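Local coordinates for protein RsfP (Uncultured bacterium, PDB 4GLJ) that probably cleaves methylthioadenosine with phosphate, as a methylthioadenosine phosphorylase of the phosphorylase superfamily, and binds the dye rhodamine B, at residues V137-L143 with A204-E209. Coordinates in Å, arbitrary orientation, origin at the centre of the assembly. Numbering follows the deposited sequence.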
# COMPACT_ATOMS: atom_id res chain seq x y z
N VAL A 137 3.32 -1.15 -19.33
CA VAL A 137 4.62 -0.51 -19.75
C VAL A 137 5.74 -0.96 -18.79
O VAL A 137 5.49 -1.28 -17.63
CB VAL A 137 4.52 1.02 -19.82
CG1 VAL A 137 3.47 1.41 -20.85
CG2 VAL A 137 4.16 1.64 -18.46
N SER A 138 6.95 -1.04 -19.27
CA SER A 138 8.09 -1.31 -18.39
C SER A 138 8.53 -0.02 -17.69
O SER A 138 8.66 1.01 -18.31
CB SER A 138 9.22 -1.83 -19.24
OG SER A 138 10.45 -1.53 -18.63
N MET A 139 8.74 -0.06 -16.39
CA MET A 139 9.26 1.08 -15.65
C MET A 139 10.67 0.73 -15.18
O MET A 139 11.15 1.37 -14.25
CB MET A 139 8.39 1.33 -14.44
CG MET A 139 7.00 1.87 -14.80
SD MET A 139 7.06 3.42 -15.69
CE MET A 139 7.81 4.64 -14.56
N ALA A 140 11.34 -0.22 -15.85
CA ALA A 140 12.68 -0.70 -15.41
C ALA A 140 13.61 0.51 -15.20
O ALA A 140 14.34 0.62 -14.15
CB ALA A 140 13.31 -1.67 -16.42
N ASP A 141 13.63 1.40 -16.20
CA ASP A 141 14.35 2.67 -16.05
C ASP A 141 13.30 3.81 -15.95
O ASP A 141 12.75 4.26 -17.00
CB ASP A 141 15.39 2.85 -17.21
CG ASP A 141 16.37 1.71 -17.27
OD1 ASP A 141 17.17 1.57 -16.33
OD2 ASP A 141 16.28 0.89 -18.21
N PRO A 142 12.94 4.21 -14.71
CA PRO A 142 11.72 4.96 -14.70
C PRO A 142 11.88 6.47 -15.01
O PRO A 142 10.85 7.15 -15.07
CB PRO A 142 11.21 4.81 -13.24
CG PRO A 142 12.52 4.73 -12.48
CD PRO A 142 13.34 3.78 -13.33
N LEU A 143 13.13 6.95 -15.08
CA LEU A 143 13.50 8.36 -15.26
C LEU A 143 14.45 8.36 -16.45
O LEU A 143 15.47 7.69 -16.42
CB LEU A 143 14.23 8.85 -14.01
CG LEU A 143 13.31 8.81 -12.76
CD1 LEU A 143 14.02 8.79 -11.43
CD2 LEU A 143 12.17 9.84 -12.87
N ALA A 204 5.53 9.58 -12.66
CA ALA A 204 6.49 8.94 -13.59
C ALA A 204 5.85 7.78 -14.40
O ALA A 204 6.19 7.57 -15.59
CB ALA A 204 7.77 8.43 -12.88
N LYS A 205 5.00 6.97 -13.74
CA LYS A 205 4.29 5.86 -14.40
C LYS A 205 3.36 6.42 -15.53
O LYS A 205 3.25 5.85 -16.62
CB LYS A 205 3.44 5.09 -13.34
CG LYS A 205 4.34 4.24 -12.41
CD LYS A 205 3.46 3.54 -11.35
CE LYS A 205 4.39 2.50 -10.67
NZ LYS A 205 3.79 1.91 -9.41
N LEU A 206 2.57 7.40 -15.19
CA LEU A 206 1.61 8.00 -16.10
C LEU A 206 2.31 8.65 -17.31
O LEU A 206 1.86 8.50 -18.45
CB LEU A 206 0.72 9.02 -15.35
CG LEU A 206 -0.15 8.28 -14.27
CD1 LEU A 206 -0.78 9.27 -13.27
CD2 LEU A 206 -1.26 7.41 -14.92
N ALA A 207 3.41 9.34 -17.06
CA ALA A 207 4.21 9.97 -18.13
C ALA A 207 4.69 8.85 -19.06
O ALA A 207 4.66 8.99 -20.31
CB ALA A 207 5.41 10.74 -17.52
N ARG A 208 5.15 7.72 -18.49
CA ARG A 208 5.62 6.61 -19.32
C ARG A 208 4.48 6.05 -20.19
O ARG A 208 4.65 5.80 -21.39
CB ARG A 208 6.23 5.51 -18.45
CG ARG A 208 6.89 4.36 -19.21
CD ARG A 208 8.01 4.73 -20.22
NE ARG A 208 9.04 5.57 -19.56
CZ ARG A 208 10.11 5.07 -18.94
NH1 ARG A 208 10.31 3.73 -18.93
NH2 ARG A 208 11.04 5.87 -18.42
N GLU A 209 3.30 5.85 -19.57
CA GLU A 209 2.14 5.35 -20.33
C GLU A 209 1.72 6.32 -21.42
O GLU A 209 1.10 5.89 -22.43
CB GLU A 209 0.93 5.13 -19.42
CG GLU A 209 1.14 3.93 -18.49
CD GLU A 209 -0.08 3.62 -17.66
OE1 GLU A 209 -0.99 4.51 -17.59
OE2 GLU A 209 -0.13 2.49 -17.05
O HOH W 1 0.87 0.06 -17.93
O HOH W 2 12.01 1.24 -18.52
O HOH W 3 8.63 7.98 -16.57
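R208 leaves the last turn of helix 200-209 and lays its side chain over the loop 137-143, its guanidinium reaching the backbone carbonyls of S138 and D141. NH2 donates to D141 O at 2.7 Å, with that oxygen near the guanidinium plane; NH1 adds two weak bonds, to D141 O and to S138 O, each 3.2 Å. One charged group thus holds both sides of the bend at M139 and A140. M139, in the mmm rotamer, turns its thioether onto the helix: SD lies 3.6 Å from R208 CB, while CE sits 3.5 Å from A204 O and 4.1 Å from A204 CB. V137 closes the other end, its CG2 3.8 Å from E209 CG and 3.9 Å from R208 CG. Water fills the gaps. One molecule donates to both P142 O (2.8 Å) and A204 O (2.7 Å); another accepts from V137 N (3.1 Å) and donates to E209 OE2 (2.8 Å); a third accepts from D141 N (2.8 Å) and, weakly, from R208 NH1 (3.0 Å). Both acidic side chains have further partners: E209 hydrogen-bonds T127 and the backbone of F128 in its own chain, and Q178 of the second subunit, while D141 forms a salt bridge with R182 of that subunit. S138 has its side chain about 4 Å from a bound rhodamine B. Helix 200-209 is thereby tied to the connection between strand 111-119 and helix 145-157, beside the dye and at the subunit interface of a phosphorylase-superfamily α/β fold.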